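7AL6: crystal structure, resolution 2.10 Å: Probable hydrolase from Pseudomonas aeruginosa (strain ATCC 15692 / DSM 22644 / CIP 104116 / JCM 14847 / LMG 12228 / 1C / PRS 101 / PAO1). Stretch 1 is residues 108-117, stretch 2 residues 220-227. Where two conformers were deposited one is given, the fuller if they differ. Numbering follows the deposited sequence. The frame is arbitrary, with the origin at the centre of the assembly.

Stretch 1 108-117: SVLLAGALPE
Stretch 2 220-227: NFVRSVEC

The closest pair of CA atoms, Gly 113 and Val 225, lies 4.4 Å apart, and no direct hydrogen bond crosses the contact. Gly 113 CA sits 4.0 Å from Phe 221 O and 4.2 Å from Val 225 N; an ideally placed CB would point toward the second stretch and come within 2.9 Å of Phe 221 O, a clash. Gly 113 O also lies 3.8 Å from Ser 224 CB.

Residues 108-112 continue a helix with phi/psi near -63/-43, followed by Gly 113 (-73/-34) and Ala 114 (-84/-38), with Gly 113 N bonded to Val 109 O (2.8 Å) and Leu 115 N to Leu 111 O (2.9 Å); Leu 115 then leaves helical geometry at -127/66. Residues 220-223 are helical, and Val 225 is extended at -62/131. Ser 224 (chi1 m) returns its OG to Asn 220 O at 3.0 Å, satisfying its hydroxyl within its own stretch. Residue numbers rise together in the register: Val 109 with Val 222 (CA to CA 6.4 Å), Gly 113 with Val 225, Pro 116 with Glu 226 (CA to CA 6.0 Å).

Apolar side chains supply much of the remaining contact. Buried Phe 221 (chi1 m, chi2 -78°) has the largest covered area, 82 Å². Leu 110 (m, t) lays CD2 over one ring face, 3.5 Å from the Phe 221 centroid in a CH-pi contact, while small Ala 114 puts CB at the edge, 4.4 Å from Phe 221 CE1. Val 109, Val 222 and Val 225 are all t; Val 109 CG1 reaches Val 222 CG2 at 4.1 Å and Val 225 CG2 at 4.0 Å. Small Ala 112 places CB 4.1 Å from Val 225 CG2.

One water donates to Ala 112 O (2.9 Å) and accepts from Glu 226 N (2.7 Å). Exposed Glu 226 (m, t, chi3 8°), its CA-to-CB bond toward the first stretch, brings OE2 3.3 Å from Pro 116 CG (C-gamma endo). Between the stretches 466 Å² is buried, both sides summed.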

# COMPACT_ATOMS: atom_id res chain seq x y z
N SER A 108 0.64 -3.48 -27.34
CA SER A 108 0.39 -2.40 -28.27
C SER A 108 -0.81 -2.71 -29.15
O SER A 108 -1.64 -1.83 -29.41
CB SER A 108 1.61 -2.17 -29.16
OG SER A 108 2.73 -1.69 -28.44
N VAL A 109 -0.89 -3.96 -29.65
CA VAL A 109 -2.01 -4.37 -30.51
C VAL A 109 -3.32 -4.32 -29.74
O VAL A 109 -4.34 -3.89 -30.28
CB VAL A 109 -1.77 -5.79 -31.08
CG1 VAL A 109 -3.07 -6.39 -31.68
CG2 VAL A 109 -0.66 -5.79 -32.14
N LEU A 110 -3.31 -4.76 -28.49
CA LEU A 110 -4.51 -4.73 -27.63
C LEU A 110 -4.98 -3.29 -27.48
O LEU A 110 -6.11 -3.03 -27.66
CB LEU A 110 -4.18 -5.33 -26.26
CG LEU A 110 -4.09 -6.84 -26.18
CD1 LEU A 110 -3.97 -7.28 -24.74
CD2 LEU A 110 -5.27 -7.52 -26.84
N LEU A 111 -4.06 -2.38 -27.21
CA LEU A 111 -4.36 -0.95 -27.02
C LEU A 111 -4.86 -0.34 -28.33
O LEU A 111 -5.85 0.35 -28.29
CB LEU A 111 -3.09 -0.28 -26.52
CG LEU A 111 -3.25 1.13 -25.97
CD1 LEU A 111 -4.40 1.21 -24.98
CD2 LEU A 111 -1.96 1.57 -25.33
N ALA A 112 -4.21 -0.63 -29.44
CA ALA A 112 -4.57 -0.11 -30.77
C ALA A 112 -5.96 -0.62 -31.14
O ALA A 112 -6.75 0.14 -31.64
CB ALA A 112 -3.54 -0.49 -31.79
N GLY A 113 -6.25 -1.86 -30.82
CA GLY A 113 -7.56 -2.43 -31.12
C GLY A 113 -8.65 -1.90 -30.21
O GLY A 113 -9.80 -1.75 -30.63
N ALA A 114 -8.31 -1.62 -28.95
CA ALA A 114 -9.33 -1.22 -27.98
C ALA A 114 -9.63 0.27 -28.06
O ALA A 114 -10.78 0.66 -27.87
CB ALA A 114 -8.89 -1.58 -26.55
N LEU A 115 -8.61 1.09 -28.27
CA LEU A 115 -8.75 2.55 -28.31
C LEU A 115 -8.13 3.09 -29.60
O LEU A 115 -7.16 3.86 -29.58
CB LEU A 115 -8.09 3.18 -27.09
CG LEU A 115 -8.89 3.04 -25.80
CD1 LEU A 115 -8.11 3.72 -24.65
CD2 LEU A 115 -10.29 3.66 -25.97
N PRO A 116 -8.69 2.77 -30.78
CA PRO A 116 -8.11 3.21 -32.03
C PRO A 116 -8.00 4.74 -32.15
O PRO A 116 -7.11 5.18 -32.73
CB PRO A 116 -8.99 2.61 -33.12
CG PRO A 116 -10.21 2.10 -32.41
CD PRO A 116 -9.84 1.94 -30.95
N GLU A 117 -8.85 5.49 -31.46
CA GLU A 117 -8.88 6.98 -31.46
C GLU A 117 -7.52 7.54 -30.98
O GLU A 117 -7.17 8.60 -31.43
CB GLU A 117 -10.07 7.47 -30.62
CG GLU A 117 -9.83 7.35 -29.12
CD GLU A 117 -10.93 7.26 -28.07
OE1 GLU A 117 -11.99 6.74 -28.36
OE2 GLU A 117 -10.65 7.63 -26.93
N ASN A 220 -9.69 -10.96 -33.31
CA ASN A 220 -10.57 -9.78 -33.31
C ASN A 220 -9.76 -8.53 -32.93
O ASN A 220 -9.97 -7.52 -33.54
CB ASN A 220 -11.79 -9.99 -32.43
CG ASN A 220 -12.99 -10.50 -33.21
OD1 ASN A 220 -13.69 -9.74 -33.84
ND2 ASN A 220 -13.22 -11.79 -33.18
N PHE A 221 -8.86 -8.62 -31.96
CA PHE A 221 -8.01 -7.48 -31.55
C PHE A 221 -7.12 -7.08 -32.73
O PHE A 221 -7.06 -5.94 -33.02
CB PHE A 221 -7.20 -7.81 -30.30
CG PHE A 221 -7.93 -7.50 -29.02
CD1 PHE A 221 -8.03 -6.21 -28.55
CD2 PHE A 221 -8.53 -8.50 -28.29
CE1 PHE A 221 -8.72 -5.93 -27.39
CE2 PHE A 221 -9.21 -8.22 -27.13
CZ PHE A 221 -9.31 -6.93 -26.68
N VAL A 222 -6.50 -8.04 -33.40
CA VAL A 222 -5.59 -7.78 -34.55
C VAL A 222 -6.42 -7.15 -35.67
O VAL A 222 -6.01 -6.16 -36.22
CB VAL A 222 -4.93 -9.08 -35.04
CG1 VAL A 222 -4.32 -8.89 -36.41
CG2 VAL A 222 -3.88 -9.57 -34.08
N ARG A 223 -7.60 -7.68 -35.89
CA ARG A 223 -8.50 -7.20 -36.93
C ARG A 223 -9.02 -5.81 -36.62
O ARG A 223 -9.32 -5.04 -37.54
CB ARG A 223 -9.70 -8.13 -37.10
CG ARG A 223 -9.41 -9.41 -37.85
CD ARG A 223 -9.32 -9.20 -39.37
NE ARG A 223 -8.44 -10.20 -39.95
CZ ARG A 223 -8.86 -11.36 -40.41
NH1 ARG A 223 -10.16 -11.65 -40.39
NH2 ARG A 223 -7.98 -12.23 -40.90
N SER A 224 -9.15 -5.48 -35.35
CA SER A 224 -9.65 -4.17 -34.87
C SER A 224 -8.61 -3.06 -34.97
O SER A 224 -8.99 -1.94 -34.78
CB SER A 224 -10.20 -4.28 -33.49
OG SER A 224 -11.44 -4.94 -33.52
N VAL A 225 -7.34 -3.36 -35.21
CA VAL A 225 -6.31 -2.29 -35.34
C VAL A 225 -6.72 -1.42 -36.53
O VAL A 225 -7.03 -1.98 -37.57
CB VAL A 225 -4.90 -2.86 -35.51
CG1 VAL A 225 -3.92 -1.79 -35.90
CG2 VAL A 225 -4.43 -3.58 -34.26
N GLU A 226 -6.74 -0.11 -36.40
CA GLU A 226 -7.18 0.78 -37.49
C GLU A 226 -6.00 1.54 -38.07
O GLU A 226 -6.14 2.01 -39.18
CB GLU A 226 -8.20 1.79 -36.99
CG GLU A 226 -9.43 1.18 -36.38
CD GLU A 226 -10.50 2.18 -36.01
OE1 GLU A 226 -10.36 3.30 -36.33
OE2 GLU A 226 -11.45 1.80 -35.40
N CYS A 227 -4.86 1.56 -37.40
CA CYS A 227 -3.77 2.41 -37.82
C CYS A 227 -2.76 1.67 -38.68
O CYS A 227 -2.74 0.45 -38.71
CB CYS A 227 -3.05 3.02 -36.61
SG CYS A 227 -2.26 1.74 -35.57
O HOH W 1 -5.81 1.21 -34.19